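Local atomic coordinates of D-xylonate dehydratase (Caulobacter crescentus, PDB entry 5OYN), a protein that catalyses the dehydration of D-xylonate and, with similar efficiency, of D-gluconate to the corresponding 2-keto-3-deoxy acid, using a [2Fe-2S] cluster and magnesium. Residues I30-T33 against A34-E38; A247-T250 against G251-I254; E411-K415 against R416-Q420; D438-H441 against K442-D446. All coordinates share one frame; numbering follows the deposited sequence.

Contact 1: residues I30-T33 against A34-E38; sequences IDMT and ALYLE
Ile30 O receives the amide of Ala34 (N to O 3.2 Å), and Asp31 O receives Leu35 N at 3.0 Å; these i to i+4 bonds run along helix 30-39. The Asp31 carboxylate forms a salt bridge with Arg183 of the second subunit, a charge pair that suits an acid buried at an interface. Met32 takes part with both backbone and side chain. Its carbonyl O lies over one face of the Tyr36 ring, offset toward the rim, while the flexible thioether, bent at chi2 and chi3, carries CE to 3.5 Å from Tyr36 OH; nearer the backbone, Met32 CB lies 4.1 Å from Tyr36 CE2. Thr33 O accepts both Tyr36 N and Leu37 N, the latter at 2.9 Å. With the Thr33 methyl CG2 trans to its own nitrogen, this branch runs alongside Leu37 and faces CD2, whereas OG1 turns back to His29 O and Asn26 N. A leucine in place of Tyr36 would probably leave Asn599 and His598 without their hydroxyl partner and the Met32 methyl without the ring end it rests on. Tyr36 also meets the ring of Trp23, and the chain's C-terminal residues His598 to His600 cover Met32 and Leu35. Leu37 packs on helix 47-51, and the second subunit closes over helix 30-39 through Glu193, Phe196 and Asn102.

Contact 2: residues A247-T250 against G251-I254; sequences AYKT and GQRI
Tyr248 and Gln252, one turn apart, supply the main side-chain meeting. The glutamine amide slants across the phenol with the two planes 50° apart, placing OE1 3.6 Å from Tyr248 CE2 and NE2 3.4 Å from Tyr248 OH. The angle at that last pair is poor, so the two groups pack without a hydrogen bond and each polar end has its partner beyond these two turns: Tyr248 OH bonds to Asp86, and Gln252 NE2 to Glu48 of the third subunit. Glutamine fits here because its long, extended chain lies beside the ring and still presents an amide at the subunit boundary. Lys249 runs side by side with it, CG at 4.0 Å from Gln252 OE1. All of this rides on the middle of helix 241-259, which lies against the parallel sheet of the N-terminal family region: Thr250 and Ile254 press on strand 155-159, and Ile254 also reaches strand 130-135. The methyl of Thr250 and the aliphatic chain of Ile254 suit apolar neighbours such as Ile156 and Leu158. Backbone bonds set the spacing. Gly251 N reaches Ala247 O at 3.1 Å, Gln252 N reaches Tyr248 O at 3.0 Å, and Arg253 N reaches Lys249 O at 2.9 Å; the link from Ile254 N to Thr250 O is weak. Thr250 has its hydroxyl beside its own nitrogen (chi1 -60°), from where OG1 bonds to Met246 O one turn back, while Arg253 sends NE to Val358 O.

Contact 3: residues E411-K415 against R416-Q420; sequences EEFRK and RYLSQ
Phe413 CG stands trans to its nitrogen (chi1 -178°) and Tyr417 CG beside its own (chi1 -51°); together these bring the two rings into contact one turn apart, and the two side chains cross at about a right angle. The tyrosine edge points at the phenylalanine face, CD2 sitting over its centre; the ring centroids are 4.9 Å apart and the planes meet at 51°, an edge-to-face pair. Leu418 adds a methyl, CD2 lying 4.2 Å from Phe413 CE1, and spreads its other methyl, CD1, over one face of the Arg414 guanidinium, 3.9 Å from NH1. An alanine at Phe413 is likely to leave the Tyr417 edge without the ring face it meets and to open a gap beside Leu418. On the polar side, Lys415 NZ bridges to Glu411 OE2 at 2.8 Å, an i to i+4 pair suited to an exposed flank. Tyr417 N bonds to Phe413 O at 3.2 Å, but the next link, Leu418 N to Arg414 O, is weak, and Ser419 OG adds another weak bond to Arg414 O at 3.3 Å. Beyond, Tyr417 OH bonds to Glu453 O and its ring meets Phe427 of strand 426-435. These are the features of the C-terminal end of a short amphipathic helix: aromatic residues turned to the protein interior, charged ones to solvent, and a small hydroxyl residue beside one of the last carbonyls as Leu418 leaves helical geometry.

Contact 4: residues D438-H441 against K442-D446; sequences DDYH and KRIND
Ile444 lies against the Tyr440 ring, the two side chains running side by side in the same direction. With CG of Tyr440 trans to its nitrogen (chi1 164°), the ring extends along the helix toward the next turn, and Ile444 sets CB over its face, 4.1 Å from the ring centroid, a CH-pi contact. Farther out, Ile444 CD1 lies 3.5 Å from Tyr440 CE2; a branched aliphatic chain suits this because it covers a ring broadly. Tyr440 OH bonds to Gln477 O. Helix 436-443 connects strands 426-435 and 455-460 as the helix of a β-α-β unit, and Asp439, Tyr440, Arg443 and Ile444 all lie against Phe434 at the end of the first strand. Asp439 and Arg443 form a salt bridge one turn apart: the arginine bends at chi3 (37°) so that NH1 comes to 3.1 Å from Asp439 OD2 and 3.4 Å from OD1, both as weak hydrogen bonds. Asp439 OD2 also accepts Asp435 N, so the carboxylate has a second partner, and Arg443 NH1 has a weak bond to Val433 O. Lys442 CG lies 3.8 Å from Asp438 OD1, while the ammonium stays apart from that acid. In the backbone, Ile444 N bonds to Tyr440 O at 2.9 Å, and a type I turn from Arg443 to Asp446, closed by Asp446 N to Arg443 O, overlaps this last helical bond. His441 has Tyr440 CD1 over its ring face, and it meets His29 of the second subunit edge-to-face.

Each contact is local, along a helix or at its end; the four follow in series along the chain, none touching another within it. Contacts 3 and 4 share the C-terminal family region, their centres about 26 Å apart. Contacts 1 and 2 lie on the other side of the chain's centre, with centres about 30 Å apart, and the centres of contacts 1 and 3 are about 71 Å apart. In the tetramer, His441 of contact 4 meets His29 of the second subunit, the residue just before contact 1 in that copy. In contact 1 the Leu35 side chain is about 7 Å from an iron-sulfur cluster, probably the second subunit's. In contact 4, the His441 side chain is about 11 Å from that of the magnesium ligand Glu472.

Contact 1: residues I30-T33 against A34-E38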
loop_
_atom_site.group_PDB
_atom_site.type_symbol
_atom_site.label_atom_id
_atom_site.label_comp_id
_atom_site.label_asym_id
_atom_site.label_seq_id
_atom_site.Cartn_x
_atom_site.Cartn_y
_atom_site.Cartn_z
ATOM N N ILE A 30 0.982 8.201 36.228
ATOM C CA ILE A 30 0.030 7.385 35.486
ATOM C C ILE A 30 -0.840 8.253 34.580
ATOM O O ILE A 30 -1.340 7.767 33.555
ATOM C CB ILE A 30 -0.816 6.536 36.458
ATOM C CG1 ILE A 30 -1.985 5.852 35.748
ATOM C CG2 ILE A 30 -1.334 7.382 37.608
ATOM C CD1 ILE A 30 -1.557 4.828 34.715
ATOM N N ASP A 31 -1.007 9.535 34.907
ATOM C CA ASP A 31 -1.692 10.430 33.982
ATOM C C ASP A 31 -0.942 10.519 32.661
ATOM O O ASP A 31 -1.553 10.451 31.587
ATOM C CB ASP A 31 -1.866 11.822 34.605
ATOM C CG ASP A 31 -0.546 12.449 35.048
ATOM O OD1 ASP A 31 0.296 11.726 35.623
ATOM O OD2 ASP A 31 -0.349 13.667 34.825
ATOM N N MET A 32 0.392 10.637 32.719
ATOM C CA MET A 32 1.183 10.786 31.499
ATOM C C MET A 32 1.246 9.487 30.712
ATOM O O MET A 32 1.228 9.502 29.474
ATOM C CB MET A 32 2.587 11.272 31.833
ATOM C CG MET A 32 2.584 12.592 32.530
ATOM S SD MET A 32 1.916 13.865 31.450
ATOM C CE MET A 32 3.410 14.330 30.591
ATOM N N THR A 33 1.339 8.354 31.406
ATOM C CA THR A 33 1.270 7.069 30.726
ATOM C C THR A 33 0.026 7.003 29.841
ATOM O O THR A 33 0.132 6.935 28.614
ATOM C CB THR A 33 1.327 5.944 31.767
ATOM O OG1 THR A 33 2.628 5.957 32.372
ATOM C CG2 THR A 33 1.125 4.586 31.156
ATOM N N ALA A 34 -1.163 7.113 30.441
ATOM C CA ALA A 34 -2.399 7.108 29.657
ATOM C C ALA A 34 -2.354 8.128 28.520
ATOM O O ALA A 34 -2.807 7.844 27.405
ATOM C CB ALA A 34 -3.602 7.370 30.567
ATOM N N LEU A 35 -1.795 9.311 28.773
ATOM C CA LEU A 35 -1.639 10.303 27.711
ATOM C C LEU A 35 -0.783 9.773 26.560
ATOM O O LEU A 35 -0.979 10.168 25.404
ATOM C CB LEU A 35 -1.034 11.582 28.304
ATOM C CG LEU A 35 -0.840 12.890 27.525
ATOM C CD1 LEU A 35 0.402 12.854 26.637
ATOM C CD2 LEU A 35 -2.084 13.233 26.716
ATOM N N TYR A 36 0.157 8.871 26.851
ATOM C CA TYR A 36 1.101 8.363 25.864
ATOM C C TYR A 36 0.581 7.146 25.100
ATOM O O TYR A 36 0.812 7.055 23.893
ATOM C CB TYR A 36 2.428 8.019 26.542
ATOM C CG TYR A 36 3.221 9.221 27.030
ATOM C CD1 TYR A 36 3.153 10.449 26.374
ATOM C CD2 TYR A 36 4.054 9.120 28.145
ATOM C CE1 TYR A 36 3.886 11.545 26.823
ATOM C CE2 TYR A 36 4.794 10.207 28.599
ATOM C CZ TYR A 36 4.702 11.416 27.938
ATOM O OH TYR A 36 5.436 12.489 28.394
ATOM N N LEU A 37 -0.106 6.200 25.770
ATOM C CA LEU A 37 -0.682 5.053 25.056
ATOM C C LEU A 37 -1.810 5.456 24.132
ATOM O O LEU A 37 -2.088 4.758 23.154
ATOM C CB LEU A 37 -1.291 3.999 25.984
ATOM C CG LEU A 37 -0.650 3.088 27.012
ATOM C CD1 LEU A 37 0.586 2.398 26.381
ATOM C CD2 LEU A 37 -0.402 3.822 28.316
ATOM N N GLU A 38 -2.512 6.532 24.462
ATOM C CA GLU A 38 -3.859 6.713 23.940
ATOM C C GLU A 38 -3.871 6.801 22.414
ATOM O O GLU A 38 -4.575 6.033 21.744
ATOM C CB GLU A 38 -4.474 7.945 24.595
ATOM C CG GLU A 38 -5.690 8.467 23.925
ATOM C CD GLU A 38 -5.421 9.766 23.210
ATOM O OE1 GLU A 38 -4.406 10.425 23.550
ATOM O OE2 GLU A 38 -6.242 10.132 22.334
#

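Contact 2: residues A247-T250 against G251-I254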
loop_
_atom_site.group_PDB
_atom_site.type_symbol
_atom_site.label_atom_id
_atom_site.label_comp_id
_atom_site.label_asym_id
_atom_site.label_seq_id
_atom_site.Cartn_x
_atom_site.Cartn_y
_atom_site.Cartn_z
ATOM N N ALA A 247 16.099 -7.929 4.105
ATOM C CA ALA A 247 15.337 -6.967 4.892
ATOM C C ALA A 247 14.635 -7.662 6.049
ATOM O O ALA A 247 14.569 -7.123 7.157
ATOM C CB ALA A 247 14.338 -6.229 4.003
ATOM N N TYR A 248 14.134 -8.877 5.817
ATOM C CA TYR A 248 13.540 -9.668 6.891
ATOM C C TYR A 248 14.563 -9.985 7.977
ATOM O O TYR A 248 14.331 -9.713 9.163
ATOM C CB TYR A 248 12.952 -10.954 6.315
ATOM C CG TYR A 248 12.379 -11.897 7.342
ATOM C CD1 TYR A 248 11.112 -11.675 7.903
ATOM C CD2 TYR A 248 13.078 -13.021 7.736
ATOM C CE1 TYR A 248 10.570 -12.551 8.841
ATOM C CE2 TYR A 248 12.549 -13.896 8.664
ATOM C CZ TYR A 248 11.300 -13.659 9.210
ATOM O OH TYR A 248 10.808 -14.543 10.134
ATOM N N LYS A 249 15.707 -10.567 7.591
ATOM C CA LYS A 249 16.699 -10.954 8.590
ATOM C C LYS A 249 17.221 -9.748 9.358
ATOM O O LYS A 249 17.504 -9.851 10.557
ATOM C CB LYS A 249 17.830 -11.732 7.929
ATOM C CG LYS A 249 17.435 -13.204 7.751
ATOM C CD LYS A 249 18.038 -13.805 6.492
ATOM C CE LYS A 249 17.445 -15.193 6.202
ATOM N NZ LYS A 249 17.548 -15.632 4.751
ATOM N N THR A 250 17.302 -8.587 8.713
ATOM C CA THR A 250 17.674 -7.385 9.444
ATOM C C THR A 250 16.624 -7.035 10.487
ATOM O O THR A 250 16.958 -6.573 11.584
ATOM C CB THR A 250 17.893 -6.228 8.479
ATOM O OG1 THR A 250 18.949 -6.566 7.564
ATOM C CG2 THR A 250 18.276 -4.984 9.243
ATOM N N GLY A 251 15.352 -7.278 10.184
ATOM C CA GLY A 251 14.315 -7.001 11.165
ATOM C C GLY A 251 14.382 -7.938 12.354
ATOM O O GLY A 251 14.196 -7.522 13.500
ATOM N N GLN A 252 14.649 -9.218 12.095
ATOM C CA GLN A 252 14.940 -10.164 13.170
ATOM C C GLN A 252 16.127 -9.709 14.010
ATOM O O GLN A 252 16.066 -9.702 15.248
ATOM C CB GLN A 252 15.220 -11.538 12.575
ATOM C CG GLN A 252 14.047 -12.447 12.631
ATOM C CD GLN A 252 14.306 -13.713 11.880
ATOM O OE1 GLN A 252 15.212 -13.776 11.052
ATOM N NE2 GLN A 252 13.520 -14.744 12.169
ATOM N N ARG A 253 17.217 -9.318 13.354
ATOM C CA ARG A 253 18.443 -9.050 14.091
ATOM C C ARG A 253 18.321 -7.823 14.985
ATOM O O ARG A 253 18.998 -7.744 16.013
ATOM C CB ARG A 253 19.602 -8.883 13.120
ATOM C CG ARG A 253 20.936 -8.710 13.789
ATOM C CD ARG A 253 21.175 -9.826 14.789
ATOM N NE ARG A 253 22.375 -9.584 15.579
ATOM C CZ ARG A 253 22.782 -10.354 16.581
ATOM N NH1 ARG A 253 22.081 -11.425 16.924
ATOM N NH2 ARG A 253 23.894 -10.047 17.239
ATOM N N ILE A 254 17.484 -6.852 14.622
ATOM C CA ILE A 254 17.525 -5.593 15.359
ATOM C C ILE A 254 16.891 -5.758 16.726
ATOM O O ILE A 254 17.228 -5.023 17.657
ATOM C CB ILE A 254 16.868 -4.448 14.559
ATOM C CG1 ILE A 254 17.143 -3.078 15.202
ATOM C CG2 ILE A 254 15.362 -4.659 14.430
ATOM C CD1 ILE A 254 18.547 -2.857 15.707
#

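Contact 3: residues E411-K415 against R416-Q420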
loop_
_atom_site.group_PDB
_atom_site.type_symbol
_atom_site.label_atom_id
_atom_site.label_comp_id
_atom_site.label_asym_id
_atom_site.label_seq_id
_atom_site.Cartn_x
_atom_site.Cartn_y
_atom_site.Cartn_z
ATOM N N GLU A 411 45.576 5.102 -18.270
ATOM C CA GLU A 411 46.926 4.832 -18.752
ATOM C C GLU A 411 47.421 5.927 -19.696
ATOM O O GLU A 411 48.621 6.222 -19.718
ATOM C CB GLU A 411 46.982 3.461 -19.419
ATOM C CG GLU A 411 46.192 3.358 -20.692
ATOM C CD GLU A 411 46.901 2.519 -21.731
ATOM O OE1 GLU A 411 46.219 1.718 -22.417
ATOM O OE2 GLU A 411 48.141 2.662 -21.857
ATOM N N GLU A 412 46.526 6.547 -20.466
ATOM C CA GLU A 412 46.934 7.682 -21.286
ATOM C C GLU A 412 47.322 8.876 -20.417
ATOM O O GLU A 412 48.306 9.568 -20.707
ATOM C CB GLU A 412 45.814 8.057 -22.257
ATOM C CG GLU A 412 46.310 8.554 -23.608
ATOM C CD GLU A 412 47.227 7.553 -24.304
ATOM O OE1 GLU A 412 46.886 6.349 -24.333
ATOM O OE2 GLU A 412 48.295 7.969 -24.813
ATOM N N PHE A 413 46.553 9.131 -19.354
ATOM C CA PHE A 413 46.913 10.160 -18.379
ATOM C C PHE A 413 48.269 9.865 -17.752
ATOM O O PHE A 413 49.094 10.771 -17.591
ATOM C CB PHE A 413 45.819 10.242 -17.308
ATOM C CG PHE A 413 46.034 11.302 -16.247
ATOM C CD1 PHE A 413 46.888 11.079 -15.168
ATOM C CD2 PHE A 413 45.314 12.496 -16.285
ATOM C CE1 PHE A 413 47.056 12.047 -14.175
ATOM C CE2 PHE A 413 45.472 13.466 -15.298
ATOM C CZ PHE A 413 46.348 13.241 -14.244
ATOM N N ARG A 414 48.512 8.600 -17.390
ATOM C CA ARG A 414 49.790 8.218 -16.803
ATOM C C ARG A 414 50.947 8.553 -17.739
ATOM O O ARG A 414 51.880 9.268 -17.356
ATOM C CB ARG A 414 49.780 6.732 -16.456
ATOM C CG ARG A 414 50.981 6.290 -15.637
ATOM C CD ARG A 414 50.802 4.894 -15.068
ATOM N NE ARG A 414 49.626 4.807 -14.203
ATOM C CZ ARG A 414 49.596 5.170 -12.920
ATOM N NH1 ARG A 414 50.689 5.651 -12.323
ATOM N NH2 ARG A 414 48.464 5.051 -12.233
ATOM N N LYS A 415 50.888 8.065 -18.984
ATOM C CA LYS A 415 51.945 8.334 -19.959
ATOM C C LYS A 415 52.187 9.824 -20.162
ATOM O O LYS A 415 53.324 10.237 -20.386
ATOM C CB LYS A 415 51.601 7.687 -21.302
ATOM C CG LYS A 415 52.085 6.251 -21.444
ATOM C CD LYS A 415 51.653 5.645 -22.775
ATOM C CE LYS A 415 51.083 4.239 -22.583
ATOM N NZ LYS A 415 49.991 3.925 -23.562
ATOM N N ARG A 416 51.145 10.645 -20.084
ATOM C CA ARG A 416 51.302 12.055 -20.420
ATOM C C ARG A 416 51.978 12.848 -19.304
ATOM O O ARG A 416 52.818 13.712 -19.582
ATOM C CB ARG A 416 49.940 12.669 -20.761
ATOM C CG ARG A 416 50.032 14.076 -21.344
ATOM C CD ARG A 416 48.670 14.689 -21.642
ATOM N NE ARG A 416 47.744 13.734 -22.240
ATOM C CZ ARG A 416 47.724 13.438 -23.536
ATOM N NH1 ARG A 416 48.584 14.030 -24.363
ATOM N NH2 ARG A 416 46.846 12.554 -24.003
ATOM N N TYR A 417 51.633 12.585 -18.046
ATOM C CA TYR A 417 52.100 13.436 -16.956
ATOM C C TYR A 417 53.005 12.733 -15.960
ATOM O O TYR A 417 54.007 13.312 -15.532
ATOM C CB TYR A 417 50.911 14.037 -16.196
ATOM C CG TYR A 417 49.894 14.717 -17.079
ATOM C CD1 TYR A 417 50.082 16.028 -17.511
ATOM C CD2 TYR A 417 48.733 14.051 -17.473
ATOM C CE1 TYR A 417 49.144 16.654 -18.320
ATOM C CE2 TYR A 417 47.788 14.667 -18.276
ATOM C CZ TYR A 417 47.997 15.965 -18.695
ATOM O OH TYR A 417 47.058 16.566 -19.497
ATOM N N LEU A 418 52.677 11.511 -15.558
ATOM C CA LEU A 418 53.423 10.841 -14.505
ATOM C C LEU A 418 54.538 9.956 -15.041
ATOM O O LEU A 418 55.013 9.077 -14.314
ATOM C CB LEU A 418 52.477 10.013 -13.636
ATOM C CG LEU A 418 51.057 10.544 -13.461
ATOM C CD1 LEU A 418 50.222 9.542 -12.678
ATOM C CD2 LEU A 418 51.041 11.913 -12.782
ATOM N N SER A 419 54.974 10.167 -16.287
ATOM C CA SER A 419 55.886 9.220 -16.922
ATOM C C SER A 419 57.183 9.852 -17.448
ATOM O O SER A 419 57.843 9.254 -18.308
ATOM C CB SER A 419 55.157 8.485 -18.052
ATOM O OG SER A 419 54.552 7.298 -17.573
ATOM N N GLN A 420 57.587 11.030 -16.945
ATOM C CA GLN A 420 58.766 11.476 -17.692
ATOM C C GLN A 420 60.048 10.898 -17.080
ATOM O O GLN A 420 60.138 10.745 -15.857
ATOM C CB GLN A 420 58.841 13.004 -17.743
ATOM C CG GLN A 420 59.651 13.653 -16.635
ATOM C CD GLN A 420 59.654 15.168 -16.728
ATOM O OE1 GLN A 420 59.916 15.866 -15.742
ATOM N NE2 GLN A 420 59.362 15.686 -17.919
#

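Contact 4: residues D438-H441 against K442-D446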
loop_
_atom_site.group_PDB
_atom_site.type_symbol
_atom_site.label_atom_id
_atom_site.label_comp_id
_atom_site.label_asym_id
_atom_site.label_seq_id
_atom_site.Cartn_x
_atom_site.Cartn_y
_atom_site.Cartn_z
ATOM N N ASP A 438 29.395 27.667 -13.060
ATOM C CA ASP A 438 28.927 28.508 -14.154
ATOM C C ASP A 438 30.104 29.146 -14.870
ATOM O O ASP A 438 30.189 29.117 -16.106
ATOM C CB ASP A 438 27.962 29.568 -13.632
ATOM C CG ASP A 438 27.386 30.443 -14.748
ATOM O OD1 ASP A 438 27.064 29.918 -15.843
ATOM O OD2 ASP A 438 27.254 31.667 -14.518
ATOM N N ASP A 439 31.045 29.693 -14.092
ATOM C CA ASP A 439 32.260 30.287 -14.640
ATOM C C ASP A 439 32.963 29.331 -15.602
ATOM O O ASP A 439 33.280 29.697 -16.741
ATOM C CB ASP A 439 33.176 30.687 -13.480
ATOM C CG ASP A 439 34.315 31.616 -13.901
ATOM O OD1 ASP A 439 34.111 32.474 -14.790
ATOM O OD2 ASP A 439 35.415 31.486 -13.315
ATOM N N TYR A 440 33.198 28.090 -15.162
ATOM C CA TYR A 440 33.862 27.105 -16.015
ATOM C C TYR A 440 33.148 26.954 -17.355
ATOM O O TYR A 440 33.781 27.005 -18.416
ATOM C CB TYR A 440 33.944 25.757 -15.292
ATOM C CG TYR A 440 34.245 24.576 -16.194
ATOM C CD1 TYR A 440 33.225 23.858 -16.810
ATOM C CD2 TYR A 440 35.540 24.167 -16.415
ATOM C CE1 TYR A 440 33.497 22.780 -17.638
ATOM C CE2 TYR A 440 35.824 23.084 -17.244
ATOM C CZ TYR A 440 34.798 22.394 -17.852
ATOM O OH TYR A 440 35.091 21.320 -18.668
ATOM N N HIS A 441 31.820 26.776 -17.323
ATOM C CA HIS A 441 31.075 26.498 -18.551
ATOM C C HIS A 441 31.113 27.673 -19.513
ATOM O O HIS A 441 31.092 27.476 -20.734
ATOM C CB HIS A 441 29.622 26.117 -18.226
ATOM C CG HIS A 441 29.478 24.705 -17.751
ATOM N ND1 HIS A 441 29.723 23.620 -18.568
ATOM C CD2 HIS A 441 29.179 24.197 -16.531
ATOM C CE1 HIS A 441 29.550 22.505 -17.879
ATOM N NE2 HIS A 441 29.222 22.827 -16.639
ATOM N N LYS A 442 31.209 28.893 -18.994
ATOM C CA LYS A 442 31.153 30.046 -19.875
ATOM C C LYS A 442 32.487 30.335 -20.557
ATOM O O LYS A 442 32.492 30.824 -21.692
ATOM C CB LYS A 442 30.644 31.250 -19.094
ATOM C CG LYS A 442 29.111 31.213 -18.825
ATOM C CD LYS A 442 28.260 30.908 -20.103
ATOM C CE LYS A 442 27.877 29.421 -20.344
ATOM N NZ LYS A 442 27.364 29.222 -21.740
ATOM N N ARG A 443 33.617 30.003 -19.923
ATOM C CA ARG A 443 34.923 30.378 -20.456
ATOM C C ARG A 443 35.781 29.208 -20.937
ATOM O O ARG A 443 36.818 29.452 -21.559
ATOM C CB ARG A 443 35.715 31.179 -19.404
ATOM C CG ARG A 443 35.017 32.446 -18.871
ATOM C CD ARG A 443 35.691 32.957 -17.596
ATOM N NE ARG A 443 37.145 32.781 -17.672
ATOM C CZ ARG A 443 37.955 32.550 -16.636
ATOM N NH1 ARG A 443 37.474 32.461 -15.400
ATOM N NH2 ARG A 443 39.261 32.405 -16.845
ATOM N N ILE A 444 35.387 27.952 -20.689
ATOM C CA ILE A 444 36.306 26.831 -20.926
ATOM C C ILE A 444 36.691 26.716 -22.399
ATOM O O ILE A 444 37.806 26.290 -22.725
ATOM C CB ILE A 444 35.703 25.508 -20.411
ATOM C CG1 ILE A 444 36.647 24.347 -20.716
ATOM C CG2 ILE A 444 34.347 25.248 -21.039
ATOM C CD1 ILE A 444 37.835 24.343 -19.834
ATOM N N ASN A 445 35.794 27.087 -23.307
ATOM C CA ASN A 445 36.075 27.026 -24.733
ATOM C C ASN A 445 36.503 28.373 -25.305
ATOM O O ASN A 445 36.595 28.519 -26.531
ATOM C CB ASN A 445 34.857 26.485 -25.476
ATOM C CG ASN A 445 34.806 24.975 -25.461
ATOM O OD1 ASN A 445 35.809 24.305 -25.741
ATOM N ND2 ASN A 445 33.648 24.425 -25.113
ATOM N N ASP A 446 36.762 29.348 -24.445
ATOM C CA ASP A 446 37.267 30.652 -24.835
ATOM C C ASP A 446 38.721 30.517 -25.264
ATOM O O ASP A 446 39.594 30.339 -24.401
ATOM C CB ASP A 446 37.129 31.623 -23.661
ATOM C CG ASP A 446 37.770 32.970 -23.922
ATOM O OD1 ASP A 446 38.158 33.252 -25.076
ATOM O OD2 ASP A 446 37.872 33.758 -22.960
#